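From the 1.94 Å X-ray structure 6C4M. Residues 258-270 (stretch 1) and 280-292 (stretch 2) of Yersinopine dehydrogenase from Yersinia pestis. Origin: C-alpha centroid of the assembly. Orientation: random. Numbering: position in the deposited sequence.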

ATOM      1  N   TYR A 258       1.026  10.207 -18.598  1.00 28.11           N
ATOM      2  CA  TYR A 258       1.620   8.972 -18.091  1.00 23.78           C
ATOM      3  C   TYR A 258       0.709   8.264 -17.097  1.00 27.67           C
ATOM      4  O   TYR A 258       0.609   7.034 -17.124  1.00 30.62           O
ATOM      5  N   VAL A 259       0.055   9.014 -16.213  1.00 28.95           N
ATOM      6  CA  VAL A 259      -0.569   8.454 -15.021  1.00 31.59           C
ATOM      7  C   VAL A 259      -2.055   8.181 -15.218  1.00 31.85           C
ATOM      8  O   VAL A 259      -2.579   7.176 -14.731  1.00 29.39           O
ATOM      9  N   HIS A 260      -2.769   9.092 -15.861  1.00 27.97           N
ATOM     10  CA  HIS A 260      -4.216   8.925 -15.986  1.00 28.75           C
ATOM     11  C   HIS A 260      -4.626   7.691 -16.766  1.00 28.12           C
ATOM     12  O   HIS A 260      -5.554   6.993 -16.317  1.00 30.89           O
ATOM     13  N   PRO A 261      -4.082   7.386 -17.940  1.00 31.78           N
ATOM     14  CA  PRO A 261      -4.692   6.294 -18.723  1.00 31.57           C
ATOM     15  C   PRO A 261      -4.625   4.958 -17.997  1.00 29.85           C
ATOM     16  O   PRO A 261      -5.609   4.207 -17.991  1.00 27.33           O
ATOM     17  N   PRO A 262      -3.513   4.618 -17.343  1.00 27.98           N
ATOM     18  CA  PRO A 262      -3.483   3.314 -16.641  1.00 27.26           C
ATOM     19  C   PRO A 262      -4.475   3.224 -15.497  1.00 27.94           C
ATOM     20  O   PRO A 262      -5.098   2.167 -15.290  1.00 27.59           O
ATOM     21  N   LEU A 263      -4.635   4.311 -14.743  1.00 25.47           N
ATOM     22  CA  LEU A 263      -5.558   4.335 -13.613  1.00 28.45           C
ATOM     23  C   LEU A 263      -7.000   4.471 -14.079  1.00 27.92           C
ATOM     24  O   LEU A 263      -7.879   3.737 -13.622  1.00 27.85           O
ATOM     25  N   ALA A 264      -7.255   5.409 -14.982  1.00 24.89           N
ATOM     26  CA  ALA A 264      -8.617   5.753 -15.350  1.00 26.23           C
ATOM     27  C   ALA A 264      -9.227   4.718 -16.282  1.00 24.71           C
ATOM     28  O   ALA A 264     -10.453   4.613 -16.371  1.00 25.64           O
ATOM     29  N   LEU A 265      -8.395   4.006 -17.037  1.00 24.65           N
ATOM     30  CA  LEU A 265      -8.859   3.050 -18.028  1.00 24.32           C
ATOM     31  C   LEU A 265      -8.673   1.605 -17.567  1.00 26.10           C
ATOM     32  O   LEU A 265      -8.859   0.677 -18.356  1.00 25.26           O
ATOM     33  N   ALA A 266      -8.304   1.398 -16.315  1.00 24.34           N
ATOM     34  CA  ALA A 266      -8.349   0.058 -15.743  1.00 28.21           C
ATOM     35  C   ALA A 266      -9.767  -0.511 -15.802  1.00 26.82           C
ATOM     36  O   ALA A 266     -10.762   0.213 -15.691  1.00 27.23           O
ATOM     37  N   ASP A 267      -9.860  -1.829 -15.980  1.00 27.24           N
ATOM     38  CA  ASP A 267     -11.175  -2.471 -16.030  1.00 30.30           C
ATOM     39  C   ASP A 267     -12.073  -1.999 -14.883  1.00 27.21           C
ATOM     40  O   ASP A 267     -13.225  -1.611 -15.098  1.00 26.15           O
ATOM     41  N   THR A 268     -11.557  -2.005 -13.649  1.00 24.42           N
ATOM     42  CA  THR A 268     -12.440  -1.689 -12.530  1.00 28.69           C
ATOM     43  C   THR A 268     -12.814  -0.222 -12.526  1.00 25.29           C
ATOM     44  O   THR A 268     -13.880   0.144 -12.024  1.00 24.69           O
ATOM     45  N   THR A 269     -11.975   0.630 -13.108  1.00 25.76           N
ATOM     46  CA  THR A 269     -12.314   2.047 -13.139  1.00 26.64           C
ATOM     47  C   THR A 269     -13.324   2.325 -14.229  1.00 23.99           C
ATOM     48  O   THR A 269     -14.275   3.081 -14.016  1.00 27.31           O
ATOM     49  N   LEU A 270     -13.147   1.698 -15.390  1.00 25.40           N
ATOM     50  CA  LEU A 270     -14.144   1.810 -16.453  1.00 25.30           C
ATOM     51  C   LEU A 270     -15.511   1.304 -15.991  1.00 29.75           C
ATOM     52  O   LEU A 270     -16.549   1.864 -16.358  1.00 27.38           O
ATOM     53  N   SER A 280     -18.785   4.261  -5.093  1.00 52.84           N
ATOM     54  CA  SER A 280     -17.727   5.020  -5.738  1.00 47.06           C
ATOM     55  C   SER A 280     -16.365   4.342  -5.598  1.00 42.83           C
ATOM     56  O   SER A 280     -16.049   3.749  -4.569  1.00 42.75           O
ATOM     57  N   GLN A 281     -15.574   4.416  -6.667  1.00 38.76           N
ATOM     58  CA  GLN A 281     -14.153   4.094  -6.685  1.00 36.42           C
ATOM     59  C   GLN A 281     -13.316   5.364  -6.495  1.00 42.77           C
ATOM     60  O   GLN A 281     -13.774   6.486  -6.745  1.00 33.18           O
ATOM     61  N   TYR A 282     -12.059   5.165  -6.085  1.00 42.14           N
ATOM     62  CA  TYR A 282     -11.090   6.245  -5.894  1.00 40.64           C
ATOM     63  C   TYR A 282      -9.880   6.017  -6.786  1.00 35.88           C
ATOM     64  O   TYR A 282      -9.293   4.931  -6.782  1.00 34.95           O
ATOM     65  N   LEU A 283      -9.488   7.056  -7.516  1.00 36.65           N
ATOM     66  CA  LEU A 283      -8.569   6.880  -8.633  1.00 32.10           C
ATOM     67  C   LEU A 283      -7.207   6.355  -8.205  1.00 30.75           C
ATOM     68  O   LEU A 283      -6.564   5.632  -8.976  1.00 28.78           O
ATOM     69  N   TYR A 284      -6.736   6.707  -7.006  1.00 36.21           N
ATOM     70  CA  TYR A 284      -5.374   6.375  -6.602  1.00 36.81           C
ATOM     71  C   TYR A 284      -5.318   5.259  -5.552  1.00 36.89           C
ATOM     72  O   TYR A 284      -4.223   4.841  -5.166  1.00 36.39           O
ATOM     73  N   LYS A 285      -6.455   4.717  -5.121  1.00 39.28           N
ATOM     74  CA  LYS A 285      -6.448   3.676  -4.093  1.00 40.31           C
ATOM     75  C   LYS A 285      -6.203   2.297  -4.701  1.00 38.91           C
ATOM     76  O   LYS A 285      -6.445   2.066  -5.888  1.00 35.21           O
ATOM     77  N   THR A 286      -5.737   1.372  -3.855  1.00 34.51           N
ATOM     78  CA  THR A 286      -5.513  -0.015  -4.249  1.00 30.25           C
ATOM     79  C   THR A 286      -6.831  -0.790  -4.310  1.00 35.14           C
ATOM     80  O   THR A 286      -7.831  -0.442  -3.675  1.00 37.51           O
ATOM     81  N   GLN A 287      -6.805  -1.876  -5.065  1.00 32.92           N
ATOM     82  CA  GLN A 287      -7.976  -2.742  -5.171  1.00 34.36           C
ATOM     83  C   GLN A 287      -8.406  -3.199  -3.781  1.00 40.27           C
ATOM     84  O   GLN A 287      -7.555  -3.478  -2.926  1.00 39.17           O
ATOM     85  N   PRO A 288      -9.715  -3.298  -3.515  1.00 39.36           N
ATOM     86  CA  PRO A 288     -10.846  -3.098  -4.425  1.00 37.87           C
ATOM     87  C   PRO A 288     -11.481  -1.705  -4.345  1.00 40.45           C
ATOM     88  O   PRO A 288     -12.560  -1.508  -4.903  1.00 35.35           O
ATOM     89  N   GLU A 289     -10.826  -0.758  -3.663  1.00 35.19           N
ATOM     90  CA  GLU A 289     -11.367   0.585  -3.531  1.00 38.21           C
ATOM     91  C   GLU A 289     -10.973   1.480  -4.695  1.00 35.93           C
ATOM     92  O   GLU A 289     -11.599   2.519  -4.903  1.00 34.71           O
ATOM     93  N   GLY A 290      -9.964   1.083  -5.453  1.00 30.92           N
ATOM     94  CA  GLY A 290      -9.498   1.818  -6.601  1.00 29.02           C
ATOM     95  C   GLY A 290      -8.668   0.872  -7.437  1.00 32.69           C
ATOM     96  O   GLY A 290      -8.545  -0.330  -7.128  1.00 29.29           O
ATOM     97  N   PRO A 291      -8.054   1.405  -8.491  1.00 30.55           N
ATOM     98  CA  PRO A 291      -7.471   0.544  -9.535  1.00 29.83           C
ATOM     99  C   PRO A 291      -6.085   0.018  -9.241  1.00 28.27           C
ATOM    100  O   PRO A 291      -5.666  -0.947  -9.894  1.00 28.91           O
ATOM    101  N   VAL A 292      -5.352   0.601  -8.291  1.00 30.36           N
ATOM    102  CA  VAL A 292      -3.936   0.274  -8.162  1.00 31.22           C
ATOM    103  C   VAL A 292      -3.748  -1.188  -7.789  1.00 28.54           C
ATOM    104  O   VAL A 292      -4.253  -1.673  -6.773  1.00 29.20           O
TER

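Leu 263 organises this contact. It gives up more area to the other stretch than any other residue, its CA-to-CB bond points toward that stretch, and its CA lies 5.9 Å from the CA of Pro 291, the nearest such pairing. The side chain sits between the wells at chi1 (-92°), with chi2 in p, and in that pose it meets three partners. Its CB lies 3.7 Å from Leu 283 CD1, its CD2 reaches Tyr 284 CE1 at 3.5 Å, and its CG stands 4.1 Å from Pro 291 CG. A helical leucine thus fills the space offered by an irregular chain that folds around it.

Leu 283 answers from the first position after the start of the type I turn that runs from Tyr 282 to Lys 285. Its CB leaves sideways, but chi1 t and chi2 p bring the end of the chain nearer, so that CD1 also comes within 4.3 Å of Ala 264 CB. The small alanine takes a minor share here. There is a price: Leu 283 O, 3.5 Å from Leu 263 CG, is buried by the contact and finds no polar partner in the model. Tyr 284 starts with its CB pointing away, yet chi1 m returns the ring to the helix, where Val 259 CG1 approaches the ring edge, 4.0 Å from Tyr 284 CE1.

At the other end, Thr 268 shows how a polar residue can cover a large area and still be satisfied. It points toward the partner with chi1 p, and its OG1 accepts a hydrogen bond from Gln 287 NE2 at 2.8 Å. Gln 287, m at both chi1 and chi2, brings that amide across although its CB leaves sideways.

One water ties the polar corner together. It lies 2.7 Å from Thr 268 OG1, and it donates to Thr 269 OG1 at 2.9 Å and to Gln 281 OE1 at 2.6 Å. The other end of the Gln 281 amide is held within its own stretch, NE2 donating to Pro 288 O at 2.9 Å, which helps fix the carbonyl that receives the water.

Pro 291 joins the two regions. Its CB packs 3.8 Å from Ala 266 CB and 3.4 Å from Thr 269 OG1, while that hydroxyl, with chi1 m, donates to Leu 263 O at 2.9 Å. The rule to read here is an apolar centre built on one leucine, with hydroxyls and amide groups at one end, where Thr 268 OG1, Thr 269 OG1, Gln 281 and Gln 287 NE2 find partners in side chains, backbone and a water.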

ATOM      1  CB  TYR A 258       2.966   9.270 -17.411  1.00 28.37           C
ATOM      2  CG  TYR A 258       4.016   9.777 -18.364  1.00 26.58           C
ATOM      3  CD1 TYR A 258       4.804   8.895 -19.084  1.00 28.22           C
ATOM      4  CD2 TYR A 258       4.200  11.140 -18.561  1.00 31.74           C
ATOM      5  CE1 TYR A 258       5.780   9.372 -19.964  1.00 28.97           C
ATOM      6  CE2 TYR A 258       5.163  11.624 -19.441  1.00 29.12           C
ATOM      7  CZ  TYR A 258       5.936  10.729 -20.157  1.00 33.63           C
ATOM      8  OH  TYR A 258       6.909  11.174 -21.048  1.00 35.24           O
ATOM      9  CB  VAL A 259      -0.341   9.409 -13.833  1.00 34.22           C
ATOM     10  CG1 VAL A 259      -1.116   8.987 -12.597  1.00 34.00           C
ATOM     11  CG2 VAL A 259       1.119   9.475 -13.534  1.00 32.89           C
ATOM     12  CB  HIS A 260      -4.840  10.185 -16.592  1.00 27.82           C
ATOM     13  CG  HIS A 260      -5.065  11.261 -15.587  1.00 33.78           C
ATOM     14  ND1 HIS A 260      -5.781  12.412 -15.853  1.00 38.63           N
ATOM     15  CD2 HIS A 260      -4.610  11.384 -14.317  1.00 38.26           C
ATOM     16  CE1 HIS A 260      -5.778  13.184 -14.778  1.00 38.90           C
ATOM     17  NE2 HIS A 260      -5.068  12.587 -13.837  1.00 37.29           N
ATOM     18  CB  PRO A 261      -3.890   6.295 -20.033  1.00 27.64           C
ATOM     19  CG  PRO A 261      -3.510   7.772 -20.204  1.00 27.46           C
ATOM     20  CD  PRO A 261      -3.154   8.181 -18.769  1.00 28.80           C
ATOM     21  CB  PRO A 262      -2.040   3.220 -16.143  1.00 28.67           C
ATOM     22  CG  PRO A 262      -1.275   4.088 -17.067  1.00 29.66           C
ATOM     23  CD  PRO A 262      -2.188   5.235 -17.380  1.00 27.21           C
ATOM     24  CB  LEU A 263      -5.201   5.500 -12.679  1.00 28.04           C
ATOM     25  CG  LEU A 263      -4.248   5.238 -11.514  1.00 38.71           C
ATOM     26  CD1 LEU A 263      -3.131   4.301 -11.910  1.00 35.79           C
ATOM     27  CD2 LEU A 263      -3.716   6.563 -10.990  1.00 33.43           C
ATOM     28  CB  ALA A 264      -8.656   7.142 -16.020  1.00 32.91           C
ATOM     29  CB  LEU A 265      -8.130   3.291 -19.357  1.00 25.52           C
ATOM     30  CG  LEU A 265      -8.203   4.704 -19.964  1.00 25.30           C
ATOM     31  CD1 LEU A 265      -7.561   4.689 -21.346  1.00 25.91           C
ATOM     32  CD2 LEU A 265      -9.652   5.219 -20.062  1.00 26.32           C
ATOM     33  CB  ALA A 266      -7.868   0.101 -14.305  1.00 28.70           C
ATOM     34  CB  ASP A 267     -11.023  -3.991 -15.983  1.00 28.48           C
ATOM     35  CG  ASP A 267     -10.517  -4.595 -17.289  1.00 26.16           C
ATOM     36  OD1 ASP A 267     -11.204  -4.512 -18.336  1.00 28.58           O
ATOM     37  OD2 ASP A 267      -9.409  -5.158 -17.264  1.00 31.39           O
ATOM     38  CB  THR A 268     -11.802  -2.080 -11.196  1.00 30.63           C
ATOM     39  OG1 THR A 268     -10.485  -1.559 -11.138  1.00 29.46           O
ATOM     40  CG2 THR A 268     -11.725  -3.592 -11.053  1.00 29.80           C
ATOM     41  CB  THR A 269     -11.072   2.899 -13.352  1.00 24.45           C
ATOM     42  OG1 THR A 269     -10.188   2.718 -12.259  1.00 30.16           O
ATOM     43  CG2 THR A 269     -11.443   4.368 -13.401  1.00 28.42           C
ATOM     44  CB  LEU A 270     -13.681   1.037 -17.689  1.00 23.99           C
ATOM     45  CG  LEU A 270     -12.408   1.535 -18.369  1.00 27.27           C
ATOM     46  CD1 LEU A 270     -12.053   0.606 -19.530  1.00 31.84           C
ATOM     47  CD2 LEU A 270     -12.595   2.905 -18.880  1.00 29.96           C
ATOM     48  CB  SER A 280     -17.685   6.422  -5.139  1.00 47.16           C
ATOM     49  OG  SER A 280     -18.984   6.993  -5.117  1.00 56.07           O
ATOM     50  CB  GLN A 281     -13.759   3.448  -8.021  1.00 35.69           C
ATOM     51  CG  GLN A 281     -14.258   2.049  -8.263  1.00 33.97           C
ATOM     52  CD  GLN A 281     -13.404   1.032  -7.574  1.00 39.86           C
ATOM     53  OE1 GLN A 281     -12.317   0.681  -8.043  1.00 37.74           O
ATOM     54  NE2 GLN A 281     -13.868   0.577  -6.433  1.00 40.78           N
ATOM     55  CB  TYR A 282     -10.673   6.331  -4.424  1.00 43.14           C
ATOM     56  CG  TYR A 282     -11.800   6.859  -3.573  1.00 44.25           C
ATOM     57  CD1 TYR A 282     -12.804   6.014  -3.110  1.00 47.38           C
ATOM     58  CD2 TYR A 282     -11.890   8.209  -3.286  1.00 47.97           C
ATOM     59  CE1 TYR A 282     -13.844   6.500  -2.355  1.00 48.84           C
ATOM     60  CE2 TYR A 282     -12.926   8.704  -2.538  1.00 52.75           C
ATOM     61  CZ  TYR A 282     -13.898   7.847  -2.072  1.00 54.51           C
ATOM     62  OH  TYR A 282     -14.933   8.349  -1.325  1.00 66.23           O
ATOM     63  CB  LEU A 283      -8.406   8.199  -9.377  1.00 30.39           C
ATOM     64  CG  LEU A 283      -7.612   8.140 -10.679  1.00 27.99           C
ATOM     65  CD1 LEU A 283      -8.299   7.277 -11.724  1.00 31.95           C
ATOM     66  CD2 LEU A 283      -7.386   9.566 -11.199  1.00 33.89           C
ATOM     67  CB  TYR A 284      -4.633   7.660  -6.122  1.00 37.35           C
ATOM     68  CG  TYR A 284      -4.389   8.689  -7.248  1.00 40.37           C
ATOM     69  CD1 TYR A 284      -3.305   8.561  -8.109  1.00 34.94           C
ATOM     70  CD2 TYR A 284      -5.266   9.765  -7.462  1.00 34.56           C
ATOM     71  CE1 TYR A 284      -3.099   9.462  -9.146  1.00 37.15           C
ATOM     72  CE2 TYR A 284      -5.060  10.668  -8.486  1.00 36.84           C
ATOM     73  CZ  TYR A 284      -3.981  10.516  -9.331  1.00 38.06           C
ATOM     74  OH  TYR A 284      -3.773  11.411 -10.367  1.00 35.87           O
ATOM     75  CB  LYS A 285      -7.764   3.660  -3.327  1.00 35.05           C
ATOM     76  CG  LYS A 285      -8.024   4.926  -2.534  1.00 37.97           C
ATOM     77  CD  LYS A 285      -9.169   4.688  -1.575  1.00 41.61           C
ATOM     78  CE  LYS A 285      -9.439   5.903  -0.735  1.00 48.18           C
ATOM     79  NZ  LYS A 285     -10.804   5.836  -0.147  1.00 51.44           N
ATOM     80  CB  THR A 286      -4.579  -0.757  -3.283  1.00 39.41           C
ATOM     81  OG1 THR A 286      -5.272  -1.010  -2.062  1.00 46.39           O
ATOM     82  CG2 THR A 286      -3.325  -0.003  -2.971  1.00 39.70           C
ATOM     83  CB  GLN A 287      -7.676  -3.959  -6.049  1.00 34.74           C
ATOM     84  CG  GLN A 287      -7.418  -3.639  -7.518  1.00 32.82           C
ATOM     85  CD  GLN A 287      -8.692  -3.346  -8.299  1.00 34.17           C
ATOM     86  OE1 GLN A 287      -9.796  -3.655  -7.847  1.00 33.20           O
ATOM     87  NE2 GLN A 287      -8.537  -2.762  -9.497  1.00 33.48           N
ATOM     88  CB  PRO A 288     -11.840  -4.163  -3.955  1.00 40.60           C
ATOM     89  CG  PRO A 288     -11.624  -4.192  -2.478  1.00 40.30           C
ATOM     90  CD  PRO A 288     -10.151  -3.888  -2.235  1.00 39.39           C
ATOM     91  CB  GLU A 289     -10.897   1.234  -2.224  1.00 40.72           C
ATOM     92  CG  GLU A 289     -11.256   0.444  -0.947  1.00 45.66           C
ATOM     93  CD  GLU A 289     -10.765   1.121   0.320  1.00 55.80           C
ATOM     94  OE1 GLU A 289     -11.555   1.233   1.283  1.00 62.67           O
ATOM     95  OE2 GLU A 289      -9.587   1.547   0.351  1.00 57.88           O
ATOM     96  CB  PRO A 291      -7.430   1.481 -10.759  1.00 29.46           C
ATOM     97  CG  PRO A 291      -7.263   2.842 -10.138  1.00 28.06           C
ATOM     98  CD  PRO A 291      -8.059   2.831  -8.890  1.00 31.72           C
ATOM     99  CB  VAL A 292      -3.250   1.209  -7.156  1.00 28.55           C
ATOM    100  CG1 VAL A 292      -1.806   0.809  -6.997  1.00 30.59           C
ATOM    101  CG2 VAL A 292      -3.337   2.642  -7.687  1.00 32.60           C
TER
HETATM  102  O   HOH W   1     -10.785   0.899 -10.096  1.00 26.95           O